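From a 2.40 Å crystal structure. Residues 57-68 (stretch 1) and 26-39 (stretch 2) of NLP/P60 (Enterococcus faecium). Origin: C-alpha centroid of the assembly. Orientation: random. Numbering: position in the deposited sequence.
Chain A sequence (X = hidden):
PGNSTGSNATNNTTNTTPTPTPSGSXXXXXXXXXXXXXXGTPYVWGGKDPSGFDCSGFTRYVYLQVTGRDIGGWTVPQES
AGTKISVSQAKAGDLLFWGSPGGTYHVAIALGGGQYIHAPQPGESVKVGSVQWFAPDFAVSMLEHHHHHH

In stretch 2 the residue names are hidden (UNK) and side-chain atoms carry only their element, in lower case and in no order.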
ATOM      1  N   GLY A  57      -7.361   0.460  -3.121  1.00 63.06           N
ATOM      2  CA  GLY A  57      -8.164  -0.737  -2.920  1.00 62.04           C
ATOM      3  C   GLY A  57      -7.325  -1.934  -2.523  1.00 61.10           C
ATOM      4  O   GLY A  57      -7.726  -2.732  -1.676  1.00 63.01           O
ATOM      5  N   PHE A  58      -6.131  -2.048  -3.102  1.00 60.34           N
ATOM      6  CA  PHE A  58      -5.238  -3.157  -2.784  1.00 59.00           C
ATOM      7  C   PHE A  58      -4.801  -3.121  -1.320  1.00 60.40           C
ATOM      8  O   PHE A  58      -4.913  -4.123  -0.598  1.00 60.04           O
ATOM      9  CB  PHE A  58      -4.037  -3.108  -3.729  1.00 57.01           C
ATOM     10  CG  PHE A  58      -2.944  -4.055  -3.367  1.00 55.57           C
ATOM     11  CD1 PHE A  58      -3.176  -5.415  -3.331  1.00 54.50           C
ATOM     12  CD2 PHE A  58      -1.675  -3.585  -3.072  1.00 55.65           C
ATOM     13  CE1 PHE A  58      -2.164  -6.292  -2.999  1.00 54.91           C
ATOM     14  CE2 PHE A  58      -0.659  -4.457  -2.736  1.00 55.39           C
ATOM     15  CZ  PHE A  58      -0.903  -5.812  -2.700  1.00 55.38           C
ATOM     16  N   THR A  59      -4.303  -1.968  -0.862  1.00 60.41           N
ATOM     17  CA  THR A  59      -3.856  -1.850   0.525  1.00 62.84           C
ATOM     18  C   THR A  59      -5.015  -2.032   1.499  1.00 65.65           C
ATOM     19  O   THR A  59      -4.867  -2.694   2.540  1.00 66.34           O
ATOM     20  CB  THR A  59      -3.177  -0.496   0.746  1.00 63.51           C
ATOM     21  OG1 THR A  59      -4.123   0.558   0.532  1.00 65.00           O
ATOM     22  CG2 THR A  59      -2.014  -0.319  -0.219  1.00 61.40           C
ATOM     23  N   ARG A  60      -6.178  -1.450   1.182  1.00 63.92           N
ATOM     24  CA  ARG A  60      -7.347  -1.642   2.031  1.00 67.35           C
ATOM     25  C   ARG A  60      -7.725  -3.112   2.121  1.00 64.60           C
ATOM     26  O   ARG A  60      -8.052  -3.609   3.204  1.00 65.73           O
ATOM     27  CB  ARG A  60      -8.525  -0.824   1.504  1.00 71.29           C
ATOM     28  CG  ARG A  60      -9.788  -0.996   2.328  1.00 76.39           C
ATOM     29  CD  ARG A  60     -10.872  -0.011   1.931  1.00 78.98           C
ATOM     30  NE  ARG A  60     -11.780  -0.552   0.926  1.00 78.57           N
ATOM     31  CZ  ARG A  60     -12.840  -1.303   1.207  1.00 81.15           C
ATOM     32  NH1 ARG A  60     -13.613  -1.755   0.229  1.00 81.76           N
ATOM     33  NH2 ARG A  60     -13.126  -1.606   2.468  1.00 83.75           N
ATOM     34  N   TYR A  61      -7.679  -3.828   0.995  1.00 67.08           N
ATOM     35  CA  TYR A  61      -8.051  -5.237   0.995  1.00 65.20           C
ATOM     36  C   TYR A  61      -7.077  -6.065   1.821  1.00 65.19           C
ATOM     37  O   TYR A  61      -7.491  -6.954   2.574  1.00 65.79           O
ATOM     38  CB  TYR A  61      -8.116  -5.753  -0.442  1.00 61.64           C
ATOM     39  CG  TYR A  61      -8.786  -7.101  -0.570  1.00 61.01           C
ATOM     40  CD1 TYR A  61      -8.036  -8.268  -0.660  1.00 59.70           C
ATOM     41  CD2 TYR A  61     -10.172  -7.206  -0.587  1.00 62.18           C
ATOM     42  CE1 TYR A  61      -8.650  -9.501  -0.771  1.00 60.37           C
ATOM     43  CE2 TYR A  61     -10.795  -8.434  -0.693  1.00 62.74           C
ATOM     44  CZ  TYR A  61     -10.031  -9.579  -0.785  1.00 61.56           C
ATOM     45  OH  TYR A  61     -10.650 -10.803  -0.896  1.00 61.52           O
ATOM     46  N   VAL A  62      -5.778  -5.790   1.688  1.00 63.50           N
ATOM     47  CA  VAL A  62      -4.784  -6.521   2.473  1.00 64.81           C
ATOM     48  C   VAL A  62      -5.030  -6.314   3.965  1.00 68.79           C
ATOM     49  O   VAL A  62      -5.079  -7.275   4.750  1.00 69.01           O
ATOM     50  CB  VAL A  62      -3.361  -6.095   2.067  1.00 63.03           C
ATOM     51  CG1 VAL A  62      -2.332  -6.725   2.985  1.00 64.13           C
ATOM     52  CG2 VAL A  62      -3.093  -6.494   0.622  1.00 60.59           C
ATOM     53  N   TYR A  63      -5.203  -5.053   4.377  1.00 65.11           N
ATOM     54  CA  TYR A  63      -5.412  -4.789   5.796  1.00 71.60           C
ATOM     55  C   TYR A  63      -6.742  -5.340   6.285  1.00 73.75           C
ATOM     56  O   TYR A  63      -6.846  -5.754   7.441  1.00 76.16           O
ATOM     57  CB  TYR A  63      -5.305  -3.294   6.074  1.00 75.10           C
ATOM     58  CG  TYR A  63      -3.890  -2.909   6.398  1.00 77.48           C
ATOM     59  CD1 TYR A  63      -2.984  -2.630   5.389  1.00 76.14           C
ATOM     60  CD2 TYR A  63      -3.446  -2.874   7.713  1.00 81.41           C
ATOM     61  CE1 TYR A  63      -1.681  -2.299   5.678  1.00 78.10           C
ATOM     62  CE2 TYR A  63      -2.143  -2.545   8.013  1.00 82.82           C
ATOM     63  CZ  TYR A  63      -1.265  -2.256   6.991  1.00 82.46           C
ATOM     64  OH  TYR A  63       0.037  -1.926   7.278  1.00 86.98           O
ATOM     65  N   LEU A  64      -7.755  -5.376   5.421  1.00 73.07           N
ATOM     66  CA  LEU A  64      -9.032  -5.959   5.804  1.00 74.67           C
ATOM     67  C   LEU A  64      -8.901  -7.458   6.031  1.00 74.80           C
ATOM     68  O   LEU A  64      -9.464  -8.000   6.990  1.00 77.18           O
ATOM     69  CB  LEU A  64     -10.071  -5.659   4.727  1.00 73.67           C
ATOM     70  CG  LEU A  64     -11.536  -5.589   5.141  1.00 76.83           C
ATOM     71  CD1 LEU A  64     -11.663  -5.095   6.571  1.00 80.78           C
ATOM     72  CD2 LEU A  64     -12.265  -4.654   4.191  1.00 75.88           C
ATOM     73  N   GLN A  65      -8.151  -8.141   5.164  1.00 71.57           N
ATOM     74  CA  GLN A  65      -7.971  -9.580   5.316  1.00 72.33           C
ATOM     75  C   GLN A  65      -7.175  -9.912   6.571  1.00 74.23           C
ATOM     76  O   GLN A  65      -7.481 -10.891   7.261  1.00 76.72           O
ATOM     77  CB  GLN A  65      -7.279 -10.158   4.083  1.00 70.11           C
ATOM     78  CG  GLN A  65      -8.103 -10.071   2.819  1.00 69.26           C
ATOM     79  CD  GLN A  65      -9.495 -10.632   3.002  1.00 72.55           C
ATOM     80  OE1 GLN A  65     -10.469  -9.885   3.088  1.00 75.76           O
ATOM     81  NE2 GLN A  65      -9.597 -11.955   3.068  1.00 72.84           N
ATOM     82  N   VAL A  66      -6.146  -9.121   6.881  1.00 75.42           N
ATOM     83  CA  VAL A  66      -5.272  -9.503   7.988  1.00 75.89           C
ATOM     84  C   VAL A  66      -5.830  -9.030   9.328  1.00 78.81           C
ATOM     85  O   VAL A  66      -5.798  -9.766  10.321  1.00 80.49           O
ATOM     86  CB  VAL A  66      -3.844  -8.979   7.750  1.00 74.47           C
ATOM     87  CG1 VAL A  66      -2.975  -9.242   8.968  1.00 77.17           C
ATOM     88  CG2 VAL A  66      -3.246  -9.637   6.528  1.00 71.55           C
ATOM     89  N   THR A  67      -6.356  -7.803   9.387  1.00 77.48           N
ATOM     90  CA  THR A  67      -6.736  -7.186  10.651  1.00 81.86           C
ATOM     91  C   THR A  67      -8.237  -7.028  10.841  1.00 84.21           C
ATOM     92  O   THR A  67      -8.676  -6.820  11.974  1.00 87.84           O
ATOM     93  CB  THR A  67      -6.089  -5.801  10.784  1.00 82.76           C
ATOM     94  OG1 THR A  67      -6.755  -4.882   9.910  1.00 81.10           O
ATOM     95  CG2 THR A  67      -4.611  -5.861  10.412  1.00 81.50           C
ATOM     96  N   GLY A  68      -9.028  -7.103   9.772  1.00 82.47           N
ATOM     97  CA  GLY A  68     -10.461  -6.939   9.879  1.00 85.31           C
ATOM     98  C   GLY A  68     -10.947  -5.508   9.951  1.00 87.45           C
ATOM     99  O   GLY A  68     -12.160  -5.278   9.854  1.00 88.37           O
ATOM    100  N   UNK A  26      -0.247 -11.164  13.942  1.00103.34           N
ATOM    101  CA  UNK A  26      -0.613  -9.889  13.338  1.00 99.44           C
ATOM    102  C   UNK A  26       0.590  -8.959  13.264  1.00 98.32           C
ATOM    103  O   UNK A  26       0.505  -7.786  13.623  1.00 98.97           O
ATOM    104  c   UNK A  26      -1.763  -9.221  14.104  1.00101.10           C
ATOM    105  c   UNK A  26      -1.561  -9.384  15.603  1.00105.60           C
ATOM    106  c   UNK A  26      -3.094  -9.812  13.672  1.00100.10           C
ATOM    107  N   UNK A  27       1.714  -9.495  12.807  1.00 95.81           N
ATOM    108  CA  UNK A  27       2.899  -8.695  12.548  1.00 94.48           C
ATOM    109  C   UNK A  27       2.960  -8.320  11.068  1.00 89.31           C
ATOM    110  O   UNK A  27       2.202  -8.830  10.240  1.00 87.95           O
ATOM    111  o   UNK A  27       3.440 -11.348  11.696  1.00 91.82           O
ATOM    112  c   UNK A  27       4.154  -9.454  12.979  1.00 96.26           C
ATOM    113  n   UNK A  27       4.705 -11.752  13.510  1.00 98.60           N
ATOM    114  c   UNK A  27       4.072 -10.937  12.672  1.00 95.46           C
ATOM    115  N   UNK A  28       3.872  -7.398  10.744  1.00 91.10           N
ATOM    116  CA  UNK A  28       3.998  -6.935   9.371  1.00 85.29           C
ATOM    117  C   UNK A  28       4.306  -8.048   8.388  1.00 82.09           C
ATOM    118  O   UNK A  28       3.981  -7.942   7.197  1.00 79.64           O
ATOM    119  N   UNK A  29       4.940  -9.122   8.864  1.00 82.04           N
ATOM    120  CA  UNK A  29       5.164 -10.290   8.021  1.00 81.96           C
ATOM    121  C   UNK A  29       3.849 -10.838   7.479  1.00 76.95           C
ATOM    122  O   UNK A  29       3.782 -11.281   6.327  1.00 74.44           O
ATOM    123  c   UNK A  29       5.914 -11.367   8.808  1.00 87.86           C
ATOM    124  N   UNK A  30       2.787 -10.793   8.287  1.00 81.72           N
ATOM    125  CA  UNK A  30       1.492 -11.292   7.831  1.00 77.72           C
ATOM    126  C   UNK A  30       0.897 -10.383   6.761  1.00 75.20           C
ATOM    127  O   UNK A  30       0.307 -10.867   5.787  1.00 76.06           O
ATOM    128  c   UNK A  30       0.534 -11.434   9.014  1.00 78.95           C
ATOM    129  N   UNK A  31       1.045  -9.066   6.926  1.00 76.27           N
ATOM    130  CA  UNK A  31       0.601  -8.133   5.895  1.00 73.03           C
ATOM    131  C   UNK A  31       1.328  -8.408   4.585  1.00 69.65           C
ATOM    132  O   UNK A  31       0.716  -8.428   3.509  1.00 67.20           O
ATOM    133  c   UNK A  31      -1.493  -6.179   7.350  1.00 74.30           C
ATOM    134  c   UNK A  31       0.810  -6.680   6.364  1.00 74.28           C
ATOM    135  c   UNK A  31       0.475  -5.699   5.244  1.00 72.64           C
ATOM    136  c   UNK A  31      -0.018  -6.386   7.618  1.00 75.81           C
ATOM    137  N   UNK A  32       2.643  -8.629   4.657  1.00 73.30           N
ATOM    138  CA  UNK A  32       3.424  -8.902   3.452  1.00 70.39           C
ATOM    139  C   UNK A  32       2.976 -10.208   2.803  1.00 68.63           C
ATOM    140  O   UNK A  32       2.827 -10.295   1.574  1.00 65.70           O
ATOM    141  c   UNK A  32       5.740  -9.387   2.598  1.00 72.00           C
ATOM    142  c   UNK A  32       4.924  -8.926   3.795  1.00 72.34           C
ATOM    143  c   UNK A  32       5.376  -7.553   4.263  1.00 73.07           C
ATOM    144  N   UNK A  33       2.756 -11.241   3.618  1.00 66.92           N
ATOM    145  CA  UNK A  33       2.351 -12.534   3.081  1.00 67.50           C
ATOM    146  C   UNK A  33       0.984 -12.451   2.413  1.00 66.40           C
ATOM    147  O   UNK A  33       0.748 -13.092   1.382  1.00 64.70           O
ATOM    148  c   UNK A  33       2.347 -13.583   4.192  1.00 70.76           C
ATOM    149  N   UNK A  34       0.070 -11.661   2.983  1.00 67.00           N
ATOM    150  CA  UNK A  34      -1.236 -11.481   2.356  1.00 66.06           C
ATOM    151  C   UNK A  34      -1.123 -10.672   1.069  1.00 62.71           C
ATOM    152  O   UNK A  34      -1.799 -10.974   0.078  1.00 60.63           O
ATOM    153  c   UNK A  34      -2.200 -10.804   3.330  1.00 68.53           C
ATOM    154  c   UNK A  34      -4.436 -11.842   2.684  1.00 70.94           C
ATOM    155  o   UNK A  34      -4.116 -12.821   3.388  1.00 73.32           O
ATOM    156  c   UNK A  34      -3.605 -10.567   2.779  1.00 68.76           C
ATOM    157  o   UNK A  34      -5.413 -11.863   1.904  1.00 71.60           O
ATOM    158  N   UNK A  35      -0.275  -9.640   1.063  1.00 64.59           N
ATOM    159  CA  UNK A  35      -0.126  -8.818  -0.132  1.00 62.22           C
ATOM    160  C   UNK A  35       0.457  -9.620  -1.288  1.00 60.71           C
ATOM    161  O   UNK A  35       0.092  -9.404  -2.450  1.00 58.48           O
ATOM    162  c   UNK A  35       0.749  -7.601   0.172  1.00 63.07           C
ATOM    163  N   UNK A  36       1.363 -10.556  -0.989  1.00 60.63           N
ATOM    164  CA  UNK A  36       1.960 -11.359  -2.053  1.00 60.23           C
ATOM    165  C   UNK A  36       0.939 -12.227  -2.784  1.00 58.75           C
ATOM    166  O   UNK A  36       1.185 -12.616  -3.932  1.00 56.87           O
ATOM    167  c   UNK A  36       4.897 -10.592  -0.845  1.00 66.65           C
ATOM    168  c   UNK A  36       5.318 -12.072  -2.663  1.00 64.63           C
ATOM    169  c   UNK A  36       4.459 -11.621  -1.670  1.00 64.85           C
ATOM    170  c   UNK A  36       6.149 -10.028  -1.005  1.00 67.40           C
ATOM    171  c   UNK A  36       6.983 -10.493  -1.999  1.00 67.57           C
ATOM    172  c   UNK A  36       3.085 -12.231  -1.493  1.00 63.38           C
ATOM    173  c   UNK A  36       6.574 -11.513  -2.832  1.00 65.90           C
ATOM    174  o   UNK A  36       8.231  -9.934  -2.160  1.00 69.45           O
ATOM    175  N   UNK A  37      -0.207 -12.519  -2.161  1.00 60.14           N
ATOM    176  CA  UNK A  37      -1.204 -13.377  -2.793  1.00 59.68           C
ATOM    177  C   UNK A  37      -1.806 -12.763  -4.050  1.00 57.66           C
ATOM    178  O   UNK A  37      -2.384 -13.492  -4.865  1.00 56.97           O
ATOM    179  c   UNK A  37      -2.334 -13.695  -1.813  1.00 61.31           C
ATOM    180  c   UNK A  37      -1.901 -14.406  -0.543  1.00 63.60           C
ATOM    181  n   UNK A  37      -3.855 -15.510   2.567  1.00 71.27           N
ATOM    182  c   UNK A  37      -3.077 -14.560   0.406  1.00 64.90           C
ATOM    183  c   UNK A  37      -2.693 -15.342   1.649  1.00 68.37           C
ATOM    184  N   UNK A  38      -1.704 -11.450  -4.231  1.00 57.41           N
ATOM    185  CA  UNK A  38      -2.421 -10.776  -5.303  1.00 55.71           C
ATOM    186  C   UNK A  38      -1.495 -10.223  -6.376  1.00 53.47           C
ATOM    187  O   UNK A  38      -1.934  -9.424  -7.210  1.00 53.16           O
ATOM    188  c   UNK A  38      -5.320 -10.957  -3.896  1.00 61.37           C
ATOM    189  c   UNK A  38      -3.827 -10.051  -2.276  1.00 61.14           C
ATOM    190  c   UNK A  38      -4.176 -10.224  -3.606  1.00 59.74           C
ATOM    191  c   UNK A  38      -4.602 -10.571  -1.264  1.00 63.19           C
ATOM    192  c   UNK A  38      -3.307  -9.679  -4.713  1.00 56.86           C
ATOM    193  o   UNK A  38      -6.516 -11.801  -0.561  1.00 66.87           O
ATOM    194  c   UNK A  38      -5.741 -11.285  -1.574  1.00 63.81           C
ATOM    195  c   UNK A  38      -6.104 -11.481  -2.889  1.00 62.15           C
ATOM    196  N   UNK A  39      -0.228 -10.646  -6.386  1.00 53.57           N
ATOM    197  CA  UNK A  39       0.679 -10.286  -7.467  1.00 52.25           C
ATOM    198  C   UNK A  39       0.083 -10.732  -8.793  1.00 51.32           C
ATOM    199  O   UNK A  39      -0.428 -11.852  -8.919  1.00 51.39           O
ATOM    200  c   UNK A  39       2.062 -10.906  -7.220  1.00 52.43           C
ATOM    201  c   UNK A  39       2.932 -10.844  -8.470  1.00 51.65           C
ATOM    202  c   UNK A  39       4.009 -10.851  -5.595  1.00 53.60           C
ATOM    203  c   UNK A  39       2.737 -10.201  -6.042  1.00 52.46           C
TER

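Position 26 carries three carbons, one bearing the other two, and lies 4.3 Å from Val66 O by one branch carbon: Val26, a short apolar residue at the margin. Position 27 has two carbons, the second holding one oxygen and one nitrogen, and touches nothing on stretch 1. It is Asn27, at the N-cap position, where asparagine is common. Position 28 has no side-chain atoms and no contact with stretch 1, hence Gly28. Position 29 has one carbon, out of reach of stretch 1: Ala29, a good helix former at an exposed site. Position 30 also has one carbon, its CB 4.1 Å from Val66 CG1. This is Ala30, whose single methyl makes a light contact at the margin.

Position 31 shows four carbons, forked at the first, with one arm two carbons long. The longer arm ends 3.8 Å from the centroid of the Tyr63 ring, over its face, and 3.7 Å from Val66 CB. This is Ile31, a knob among Val62, Tyr63, Val66 and Thr67; its second branch, CG2, packs 3.7 Å from Val62 CG1.

Position 32, one carbon carrying two, points away from stretch 1, which does not constrain it: Val32. Position 33, a single carbon out of contact, is Ala33, again a helix former at an exposed site. Position 34 has three carbons, the third bearing two oxygens; one oxygen lies 3.3 Å from Gln65 CB, and the first carbon 3.6 Å from Val66 CG2. Glu34 thus offers methylenes to the apolar surface and keeps a carboxylate for polar partners.

Position 35 has one carbon, its CB 3.8 Å from Phe58 CZ and 4.0 Å from Val62 CG2: Ala35, small where the backbones approach closely. Position 36, a carbon and a six-carbon ring bearing oxygen, points away, free of this contact: Tyr36. Position 37, four carbons in a row ending in nitrogen, makes no contact with stretch 1. It is Lys37, whose NZ forms a salt bridge with Glu34 OE2 at 2.8 Å.

Position 38 again has a six-membered ring with an oxygen, its CB 4.0 Å from Phe58 CE1. It is Tyr38; the edge of Tyr61 meets its face, planes at 88°, while its OH donates to Glu34 OE1 at 2.7 Å. Position 39, four carbons forked at the first, points away, likewise unconstrained by stretch 1: Ile39, ending a type I turn begun at Tyr36.

The helices cross at 123°, their axes 9.2 Å apart at closest approach. No hydrogen bond spans them; apolar packing and aromatic contacts dominate, with Ile31 as the knob and Ala35 allowing Val62 close. Glu34, bonded to both Lys37 and Tyr38, satisfies its buried charge within its own stretch.

Stretch 2 26-39: VNGAAIVAEAYKYI
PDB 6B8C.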